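Local structure of Na-K-Cl cotransporter (Methanosarcina acetivorans, 3G40) at residues Trp169-Asn177 against Gln207-Leu218; Ser195-Pro203 against Ile224-Asn235. The protein forms the C-terminal cytoplasmic domain of a prokaryotic cation-chloride cotransporter, a membrane protein that probably moves chloride together with cations. All coordinates share one frame; numbering follows the deposited sequence.

How the contacts relate
From the N terminus, the loop 169-177 comes first, between strand 157-161 and helix 179-192. Strand 195-201 follows, then helix 205-222, then strand 228-232 at the edge of the mixed sheet. Contact 1 brings 207-218 of that helix back onto the loop, closing a circuit through helix 179-192 and strand 195-201. Contact 2 pairs 195-203 with 224-235 and closes the beta-alpha-beta crossover whose helix belongs to contact 1. The segments alternate along the chain, so the two closures cross. Their centres lie about 11 Å apart, and they touch where W169 CH2 packs 3.3 Å from T200 OG1.

Contact 1: Trp169-Asn177 against Gln207-Leu218; sequences WDISMELGN and QAQAAENFLQSL
W169 lies against helix 205-222 with A211 CB over one face of its indole, 3.5 Å from the centroid of the six-membered ring and only 8° off the normal. The same ring turns an edge toward the face of F214 in an offset edge-to-face pair, planes at 62°, with W169 CE3 3.6 Å from F214 CD2. A210 CB adds a third apolar contact beside W169 CD1. This is the tight part: one indole fitted over successive turns of the helix. F214 has CG anti to its backbone nitrogen (chi1 172°), which carries the ring across to the loop, where I171 CG1 approaches CD1 obliquely at 3.4 Å. Farther along the helix, I171 CD1 meets S217 CB, and L175 CD2 reaches the edge of F214 and then L218 CD1, at a looser 4.2 Å.

Polar links are sparse. A water donates to both W169 O and A210 O, 2.8 Å from each, and so joins the loop backbone to a helix carbonyl that already accepts from F214 N. W169 NE1 is buried without a partner; Q207 O, at 3.8 Å, is too far to serve. The loose side is the stretch D170-E174, poorly ordered and mostly exposed, from which I171 alone adds appreciable packing.

Around this contact, T200 touches both W169 and A211, L284 of helix 283-286 packs on I171, L175 and L218, and L215 touches M229. The loop thus lies along a helix that packs on the face of strands 195-201 and 228-232 carrying F198, T200, M229 and V231, at the end of the sheet.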
loop_
_atom_site.group_PDB
_atom_site.type_symbol
_atom_site.label_atom_id
_atom_site.label_comp_id
_atom_site.label_asym_id
_atom_site.label_seq_id
_atom_site.Cartn_x
_atom_site.Cartn_y
_atom_site.Cartn_z
ATOM N N TRP A 169 -31.875 6.976 19.322
ATOM C CA TRP A 169 -31.593 6.823 17.898
ATOM C C TRP A 169 -32.266 7.891 17.032
ATOM O O TRP A 169 -32.364 7.736 15.815
ATOM C CB TRP A 169 -32.010 5.437 17.397
ATOM C CG TRP A 169 -31.153 4.295 17.872
ATOM C CD1 TRP A 169 -31.463 3.395 18.855
ATOM C CD2 TRP A 169 -29.868 3.904 17.363
ATOM N NE1 TRP A 169 -30.447 2.478 18.995
ATOM C CE2 TRP A 169 -29.458 2.768 18.093
ATOM C CE3 TRP A 169 -29.025 4.404 16.368
ATOM C CZ2 TRP A 169 -28.239 2.128 17.862
ATOM C CZ3 TRP A 169 -27.811 3.763 16.136
ATOM C CH2 TRP A 169 -27.432 2.638 16.880
ATOM N N ASP A 170 -32.743 8.966 17.646
ATOM C CA ASP A 170 -33.228 10.093 16.860
ATOM C C ASP A 170 -32.052 10.979 16.460
ATOM O O ASP A 170 -31.028 11.011 17.143
ATOM C CB ASP A 170 -34.310 10.878 17.606
ATOM C CG ASP A 170 -34.258 10.667 19.107
ATOM O OD1 ASP A 170 -33.157 10.767 19.691
ATOM O OD2 ASP A 170 -35.326 10.404 19.702
ATOM N N ILE A 171 -32.193 11.681 15.341
ATOM C CA ILE A 171 -31.089 12.460 14.792
ATOM C C ILE A 171 -31.079 13.911 15.270
ATOM O O ILE A 171 -31.922 14.717 14.870
ATOM C CB ILE A 171 -31.091 12.450 13.249
ATOM C CG1 ILE A 171 -30.894 11.031 12.713
ATOM C CG2 ILE A 171 -30.009 13.369 12.714
ATOM C CD1 ILE A 171 -32.143 10.176 12.764
ATOM N N SER A 172 -30.123 14.231 16.135
ATOM C CA SER A 172 -29.827 15.613 16.486
ATOM C C SER A 172 -28.548 15.986 15.757
ATOM O O SER A 172 -27.698 15.125 15.527
ATOM C CB SER A 172 -29.617 15.761 17.992
ATOM O OG SER A 172 -30.788 15.424 18.710
ATOM N N MET A 173 -28.407 17.252 15.380
ATOM C CA MET A 173 -27.157 17.703 14.784
ATOM C C MET A 173 -26.026 17.232 15.679
ATOM O O MET A 173 -24.946 16.887 15.201
ATOM C CB MET A 173 -27.127 19.221 14.647
ATOM C CG MET A 173 -28.177 19.755 13.706
ATOM S SD MET A 173 -27.973 19.201 12.001
ATOM C CE MET A 173 -26.906 20.486 11.342
ATOM N N GLU A 174 -26.297 17.214 16.982
ATOM C CA GLU A 174 -25.383 16.648 17.963
ATOM C C GLU A 174 -25.294 15.134 17.791
ATOM O O GLU A 174 -25.997 14.376 18.467
ATOM C CB GLU A 174 -25.847 16.983 19.381
ATOM C CG GLU A 174 -25.590 18.421 19.797
ATOM C CD GLU A 174 -24.121 18.700 20.050
ATOM O OE1 GLU A 174 -23.307 17.760 19.925
ATOM O OE2 GLU A 174 -23.781 19.858 20.378
ATOM N N LEU A 175 -24.431 14.703 16.875
ATOM C CA LEU A 175 -24.220 13.283 16.639
ATOM C C LEU A 175 -23.372 12.689 17.751
ATOM O O LEU A 175 -23.279 11.474 17.883
ATOM C CB LEU A 175 -23.540 13.061 15.291
ATOM C CG LEU A 175 -24.392 13.378 14.061
ATOM C CD1 LEU A 175 -23.581 13.202 12.804
ATOM C CD2 LEU A 175 -25.625 12.486 14.032
ATOM N N GLY A 176 -22.749 13.555 18.547
ATOM C CA GLY A 176 -21.820 13.108 19.568
ATOM C C GLY A 176 -20.510 12.718 18.913
ATOM O O GLY A 176 -20.159 13.251 17.865
ATOM N N ASN A 177 -19.794 11.768 19.506
ATOM C CA ASN A 177 -18.453 11.439 19.022
ATOM C C ASN A 177 -18.441 10.581 17.757
ATOM O O ASN A 177 -17.992 9.431 17.784
ATOM C CB ASN A 177 -17.638 10.768 20.132
ATOM C CG ASN A 177 -16.184 10.570 19.746
ATOM O OD1 ASN A 177 -15.628 11.338 18.961
ATOM N ND2 ASN A 177 -15.561 9.538 20.299
ATOM N N GLN A 207 -34.821 -1.632 19.492
ATOM C CA GLN A 207 -33.599 -0.874 19.263
ATOM C C GLN A 207 -33.049 -1.108 17.862
ATOM O O GLN A 207 -32.513 -0.191 17.241
ATOM C CB GLN A 207 -32.533 -1.190 20.318
ATOM C CG GLN A 207 -32.890 -0.690 21.707
ATOM C CD GLN A 207 -31.742 -0.809 22.686
ATOM O OE1 GLN A 207 -30.604 -0.453 22.375
ATOM N NE2 GLN A 207 -32.036 -1.309 23.882
ATOM N N ALA A 208 -33.170 -2.334 17.365
ATOM C CA ALA A 208 -32.670 -2.643 16.032
ATOM C C ALA A 208 -33.426 -1.830 14.980
ATOM O O ALA A 208 -32.818 -1.267 14.070
ATOM C CB ALA A 208 -32.761 -4.163 15.736
ATOM N N GLN A 209 -34.751 -1.773 15.111
ATOM C CA GLN A 209 -35.575 -0.968 14.215
ATOM C C GLN A 209 -35.173 0.503 14.278
ATOM O O GLN A 209 -35.040 1.166 13.255
ATOM C CB GLN A 209 -37.061 -1.092 14.567
ATOM C CG GLN A 209 -37.962 -0.274 13.651
ATOM C CD GLN A 209 -38.011 -0.839 12.241
ATOM O OE1 GLN A 209 -38.725 -1.802 11.978
ATOM N NE2 GLN A 209 -37.249 -0.237 11.319
ATOM N N ALA A 210 -35.008 1.022 15.487
ATOM C CA ALA A 210 -34.619 2.414 15.637
ATOM C C ALA A 210 -33.249 2.695 14.996
ATOM O O ALA A 210 -33.031 3.762 14.439
ATOM C CB ALA A 210 -34.637 2.821 17.109
ATOM N N ALA A 211 -32.341 1.726 15.068
ATOM C CA ALA A 211 -31.007 1.892 14.513
ATOM C C ALA A 211 -31.076 1.883 12.992
ATOM O O ALA A 211 -30.386 2.648 12.325
ATOM C CB ALA A 211 -30.066 0.792 15.022
ATOM N N GLU A 212 -31.906 1.006 12.445
ATOM C CA GLU A 212 -32.152 0.988 11.012
ATOM C C GLU A 212 -32.683 2.337 10.533
ATOM O O GLU A 212 -32.222 2.858 9.515
ATOM C CB GLU A 212 -33.164 -0.111 10.664
ATOM C CG GLU A 212 -33.427 -0.253 9.177
ATOM C CD GLU A 212 -32.256 -0.893 8.445
ATOM O OE1 GLU A 212 -31.599 -1.780 9.039
ATOM O OE2 GLU A 212 -31.995 -0.519 7.279
ATOM N N ASN A 213 -33.606 2.897 11.198
ATOM C CA ASN A 213 -34.198 4.097 10.811
ATOM C C ASN A 213 -33.185 5.240 10.959
ATOM O O ASN A 213 -33.185 5.993 10.240
ATOM C CB ASN A 213 -35.500 4.407 11.553
ATOM C CG ASN A 213 -36.653 3.429 11.227
ATOM O OD1 ASN A 213 -36.750 2.828 10.297
ATOM N ND2 ASN A 213 -37.477 3.413 12.033
ATOM N N PHE A 214 -32.425 5.238 12.014
ATOM C CA PHE A 214 -31.392 6.245 12.218
ATOM C C PHE A 214 -30.368 6.233 11.084
ATOM O O PHE A 214 -30.052 7.280 10.530
ATOM C CB PHE A 214 -30.723 6.041 13.576
ATOM C CG PHE A 214 -29.529 6.911 13.795
ATOM C CD1 PHE A 214 -29.677 8.213 14.254
ATOM C CD2 PHE A 214 -28.259 6.428 13.548
ATOM C CE1 PHE A 214 -28.565 9.026 14.450
ATOM C CE2 PHE A 214 -27.133 7.247 13.747
ATOM C CZ PHE A 214 -27.302 8.539 14.204
ATOM N N LEU A 215 -29.871 5.048 10.722
ATOM C CA LEU A 215 -28.903 4.921 9.632
ATOM C C LEU A 215 -29.451 5.387 8.280
ATOM O O LEU A 215 -28.756 6.068 7.520
ATOM C CB LEU A 215 -28.384 3.486 9.522
ATOM C CG LEU A 215 -27.680 2.957 10.779
ATOM C CD1 LEU A 215 -27.057 1.589 10.509
ATOM C CD2 LEU A 215 -26.639 3.942 11.286
ATOM N N GLN A 216 -30.688 5.021 7.971
ATOM C CA GLN A 216 -31.312 5.484 6.730
ATOM C C GLN A 216 -31.443 7.018 6.749
ATOM O O GLN A 216 -31.265 7.685 5.726
ATOM C CB GLN A 216 -32.681 4.836 6.508
ATOM C CG GLN A 216 -32.646 3.321 6.225
ATOM C CD GLN A 216 -32.199 2.968 4.814
ATOM O OE1 GLN A 216 -31.600 3.786 4.114
ATOM N NE2 GLN A 216 -32.481 1.734 4.393
ATOM N N SER A 217 -31.765 7.573 7.911
ATOM C CA SER A 217 -31.927 9.023 8.028
ATOM C C SER A 217 -30.605 9.758 7.871
ATOM O O SER A 217 -30.544 10.822 7.241
ATOM C CB SER A 217 -32.568 9.396 9.364
ATOM O OG SER A 217 -33.883 8.884 9.411
ATOM N N LEU A 218 -29.564 9.190 8.466
ATOM C CA LEU A 218 -28.218 9.748 8.379
ATOM C C LEU A 218 -27.771 9.799 6.927
ATOM O O LEU A 218 -27.301 10.831 6.453
ATOM C CB LEU A 218 -27.248 8.901 9.201
ATOM C CG LEU A 218 -25.830 9.408 9.421
ATOM C CD1 LEU A 218 -25.882 10.679 10.248
ATOM C CD2 LEU A 218 -25.016 8.337 10.123
HETATM O O HOH W 1 -34.493 6.163 14.822
#

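Contact 2: Ser195-Pro203 against Ile224-Asn235; sequences SLSFMTFAP and IPNVKMQVLREN
F198 and V227 meet in a CH-pi contact, V227 CG1 standing over the centre of the F198 ring, 3.6 Å from the centroid and 4° off the normal. M229 lies alongside the same ring, its chain bent at chi2 (-57°) to bring SD 3.6 Å from F198 CD1, an oblique Met-aromatic contact. I224 CD1 comes to the ring edge, while I224 CG2 touches L196 CD2. Next on this face, the CG2 methyls of T200 and V231 sit side by side.

The opposite face is more mixed. M199, folded back at chi2 and chi3, lays its thioether along Q230, CE 3.4 Å from OE1, and also touches L232 CD1. Toward the end of the pair, N235 CA lies over the face of F201.

What sets these pairs is a parallel ladder running from L196 to A202. The carbonyls and amides of F198 and T200 bond to K228, Q230 and L232, with K228 N to L196 O at one end and A202 N to L232 O at the other. The strand axes are inclined by 17°. Two waters extend the ladder past its start, each bridging L196 to N226 O.

Farther out, S195, S197 and M199 bond to strand 157-161, T200 OG1 is held by I162 O, and helix 205-222 lays A219 against M229. Backbone bonds therefore fix the register of this crossover, while apolar, aromatic and sulfur contacts fill the face beneath the helix, with no salt bridge between the strands.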
loop_
_atom_site.group_PDB
_atom_site.type_symbol
_atom_site.label_atom_id
_atom_site.label_comp_id
_atom_site.label_asym_id
_atom_site.label_seq_id
_atom_site.Cartn_x
_atom_site.Cartn_y
_atom_site.Cartn_z
ATOM N N SER A 195 -17.390 1.531 -2.217
ATOM C CA SER A 195 -18.726 1.355 -1.639
ATOM C C SER A 195 -18.687 1.551 -0.130
ATOM O O SER A 195 -17.757 1.103 0.535
ATOM C CB SER A 195 -19.272 -0.041 -1.961
ATOM O OG SER A 195 -19.371 -0.189 -3.356
ATOM N N LEU A 196 -19.699 2.227 0.407
ATOM C CA LEU A 196 -19.751 2.545 1.826
ATOM C C LEU A 196 -20.912 1.838 2.506
ATOM O O LEU A 196 -22.031 1.859 1.986
ATOM C CB LEU A 196 -19.907 4.054 2.019
ATOM C CG LEU A 196 -20.045 4.585 3.441
ATOM C CD1 LEU A 196 -18.868 4.161 4.328
ATOM C CD2 LEU A 196 -20.158 6.124 3.429
ATOM N N SER A 197 -20.654 1.220 3.660
ATOM C CA SER A 197 -21.734 0.644 4.482
ATOM C C SER A 197 -21.712 1.249 5.869
ATOM O O SER A 197 -20.643 1.537 6.410
ATOM C CB SER A 197 -21.619 -0.884 4.630
ATOM O OG SER A 197 -21.640 -1.551 3.389
ATOM N N PHE A 198 -22.899 1.438 6.442
ATOM C CA PHE A 198 -23.028 1.825 7.841
ATOM C C PHE A 198 -23.331 0.561 8.635
ATOM O O PHE A 198 -24.279 -0.164 8.315
ATOM C CB PHE A 198 -24.192 2.800 8.050
ATOM C CG PHE A 198 -23.987 4.164 7.464
ATOM C CD1 PHE A 198 -25.054 5.049 7.384
ATOM C CD2 PHE A 198 -22.742 4.575 7.003
ATOM C CE1 PHE A 198 -24.891 6.312 6.859
ATOM C CE2 PHE A 198 -22.574 5.847 6.471
ATOM C CZ PHE A 198 -23.636 6.714 6.406
ATOM N N MET A 199 -22.533 0.315 9.667
ATOM C CA MET A 199 -22.668 -0.861 10.523
ATOM C C MET A 199 -23.004 -0.441 11.954
ATOM O O MET A 199 -22.405 0.486 12.502
ATOM C CB MET A 199 -21.354 -1.648 10.534
ATOM C CG MET A 199 -20.754 -1.898 9.142
ATOM S SD MET A 199 -21.617 -3.188 8.242
ATOM C CE MET A 199 -21.750 -4.408 9.531
ATOM N N THR A 200 -23.966 -1.116 12.574
ATOM C CA THR A 200 -24.210 -0.878 13.989
ATOM C C THR A 200 -24.722 -2.165 14.643
ATOM O O THR A 200 -24.752 -3.211 14.009
ATOM C CB THR A 200 -25.186 0.298 14.227
ATOM O OG1 THR A 200 -25.103 0.727 15.594
ATOM C CG2 THR A 200 -26.623 -0.115 13.912
ATOM N N PHE A 201 -25.088 -2.088 15.912
ATOM C CA PHE A 201 -25.587 -3.265 16.631
ATOM C C PHE A 201 -26.682 -2.841 17.592
ATOM O O PHE A 201 -26.764 -1.670 17.970
ATOM C CB PHE A 201 -24.448 -3.935 17.397
ATOM C CG PHE A 201 -23.638 -2.972 18.205
ATOM C CD1 PHE A 201 -23.899 -2.791 19.552
ATOM C CD2 PHE A 201 -22.638 -2.223 17.609
ATOM C CE1 PHE A 201 -23.158 -1.891 20.297
ATOM C CE2 PHE A 201 -21.897 -1.319 18.345
ATOM C CZ PHE A 201 -22.159 -1.151 19.692
ATOM N N ALA A 202 -27.533 -3.794 17.978
ATOM C CA ALA A 202 -28.660 -3.501 18.841
ATOM C C ALA A 202 -29.020 -4.761 19.623
ATOM O O ALA A 202 -28.938 -5.865 19.082
ATOM C CB ALA A 202 -29.837 -3.039 18.009
ATOM N N PRO A 203 -29.419 -4.591 20.894
ATOM C CA PRO A 203 -29.775 -5.665 21.833
ATOM C C PRO A 203 -31.189 -6.195 21.624
ATOM O O PRO A 203 -31.461 -7.367 21.910
ATOM C CB PRO A 203 -29.718 -4.971 23.204
ATOM C CG PRO A 203 -29.326 -3.557 22.950
ATOM C CD PRO A 203 -29.559 -3.265 21.510
ATOM N N ILE A 224 -25.561 11.002 1.090
ATOM C CA ILE A 224 -24.616 10.010 0.592
ATOM C C ILE A 224 -25.450 8.904 -0.052
ATOM O O ILE A 224 -26.254 8.268 0.627
ATOM C CB ILE A 224 -23.736 9.429 1.735
ATOM C CG1 ILE A 224 -23.041 10.548 2.521
ATOM C CG2 ILE A 224 -22.702 8.466 1.177
ATOM C CD1 ILE A 224 -22.461 10.100 3.862
ATOM N N PRO A 225 -25.278 8.690 -1.368
ATOM C CA PRO A 225 -26.048 7.694 -2.120
ATOM C C PRO A 225 -25.433 6.301 -2.031
ATOM O O PRO A 225 -24.232 6.166 -1.765
ATOM C CB PRO A 225 -25.954 8.189 -3.571
ATOM C CG PRO A 225 -25.035 9.403 -3.552
ATOM C CD PRO A 225 -24.325 9.401 -2.236
ATOM N N ASN A 226 -26.267 5.285 -2.246
ATOM C CA ASN A 226 -25.819 3.901 -2.346
ATOM C C ASN A 226 -25.132 3.370 -1.086
ATOM O O ASN A 226 -24.256 2.515 -1.168
ATOM C CB ASN A 226 -24.895 3.730 -3.557
ATOM C CG ASN A 226 -25.534 4.214 -4.847
ATOM O OD1 ASN A 226 -26.651 3.824 -5.183
ATOM N ND2 ASN A 226 -24.825 5.072 -5.573
ATOM N N VAL A 227 -25.541 3.872 0.072
ATOM C CA VAL A 227 -25.040 3.374 1.349
ATOM C C VAL A 227 -25.849 2.154 1.813
ATOM O O VAL A 227 -27.080 2.186 1.830
ATOM C CB VAL A 227 -25.065 4.490 2.412
ATOM C CG1 VAL A 227 -24.580 3.967 3.761
ATOM C CG2 VAL A 227 -24.203 5.667 1.951
ATOM N N LYS A 228 -25.157 1.075 2.168
ATOM C CA LYS A 228 -25.824 -0.127 2.673
ATOM C C LYS A 228 -25.791 -0.146 4.192
ATOM O O LYS A 228 -24.775 0.194 4.793
ATOM C CB LYS A 228 -25.146 -1.389 2.131
ATOM C CG LYS A 228 -25.276 -1.564 0.626
ATOM C CD LYS A 228 -24.703 -2.898 0.169
ATOM C CE LYS A 228 -24.863 -3.087 -1.336
ATOM N NZ LYS A 228 -24.126 -4.288 -1.829
ATOM N N MET A 229 -26.903 -0.531 4.808
ATOM C CA MET A 229 -27.033 -0.527 6.261
ATOM C C MET A 229 -27.052 -1.948 6.802
ATOM O O MET A 229 -27.752 -2.810 6.269
ATOM C CB MET A 229 -28.340 0.160 6.676
ATOM C CG MET A 229 -28.661 1.422 5.906
ATOM S SD MET A 229 -27.298 2.596 6.056
ATOM C CE MET A 229 -27.938 3.904 5.005
ATOM N N GLN A 230 -26.286 -2.196 7.860
ATOM C CA GLN A 230 -26.390 -3.454 8.593
ATOM C C GLN A 230 -26.577 -3.174 10.070
ATOM O O GLN A 230 -25.793 -2.452 10.674
ATOM C CB GLN A 230 -25.138 -4.309 8.413
ATOM C CG GLN A 230 -25.037 -5.005 7.078
ATOM C CD GLN A 230 -23.920 -6.039 7.047
ATOM O OE1 GLN A 230 -23.717 -6.785 8.007
ATOM N NE2 GLN A 230 -23.192 -6.087 5.935
ATOM N N VAL A 231 -27.619 -3.744 10.656
ATOM C CA VAL A 231 -27.769 -3.705 12.099
ATOM C C VAL A 231 -27.496 -5.116 12.608
ATOM O O VAL A 231 -28.262 -6.045 12.324
ATOM C CB VAL A 231 -29.185 -3.242 12.517
ATOM C CG1 VAL A 231 -29.320 -3.257 14.024
ATOM C CG2 VAL A 231 -29.480 -1.850 11.977
ATOM N N LEU A 232 -26.403 -5.274 13.349
ATOM C CA LEU A 232 -25.931 -6.587 13.781
ATOM C C LEU A 232 -26.495 -6.998 15.138
ATOM O O LEU A 232 -26.894 -6.157 15.952
ATOM C CB LEU A 232 -24.396 -6.622 13.836
ATOM C CG LEU A 232 -23.665 -6.369 12.516
ATOM C CD1 LEU A 232 -22.157 -6.393 12.723
ATOM C CD2 LEU A 232 -24.088 -7.386 11.455
ATOM N N ARG A 233 -26.518 -8.307 15.370
ATOM C CA ARG A 233 -26.969 -8.857 16.639
ATOM C C ARG A 233 -25.903 -8.641 17.713
ATOM O O ARG A 233 -26.216 -8.436 18.882
ATOM C CB ARG A 233 -27.258 -10.354 16.481
ATOM C CG ARG A 233 -27.987 -10.989 17.647
ATOM C CD ARG A 233 -29.487 -10.818 17.498
ATOM N NE ARG A 233 -30.232 -11.598 18.482
ATOM C CZ ARG A 233 -31.557 -11.687 18.507
ATOM N NH1 ARG A 233 -32.281 -11.043 17.600
ATOM N NH2 ARG A 233 -32.158 -12.418 19.437
ATOM N N GLU A 234 -24.638 -8.661 17.310
ATOM C CA GLU A 234 -23.548 -8.600 18.281
ATOM C C GLU A 234 -22.609 -7.416 18.072
ATOM O O GLU A 234 -22.401 -6.962 16.947
ATOM C CB GLU A 234 -22.740 -9.899 18.255
ATOM C CG GLU A 234 -23.581 -11.153 18.417
ATOM C CD GLU A 234 -22.860 -12.401 17.943
ATOM O OE1 GLU A 234 -21.611 -12.425 17.987
ATOM O OE2 GLU A 234 -23.548 -13.358 17.524
ATOM N N ASN A 235 -22.062 -6.926 19.180
ATOM C CA ASN A 235 -21.024 -5.909 19.185
ATOM C C ASN A 235 -19.798 -6.397 18.420
ATOM O O ASN A 235 -19.465 -7.582 18.474
ATOM C CB ASN A 235 -20.643 -5.612 20.634
ATOM C CG ASN A 235 -19.847 -4.346 20.782
ATOM O OD1 ASN A 235 -18.729 -4.360 21.293
ATOM N ND2 ASN A 235 -20.415 -3.236 20.338
HETATM O O HOH W 2 -21.705 3.255 -1.472
HETATM O O HOH W 3 -22.557 0.002 -0.189
#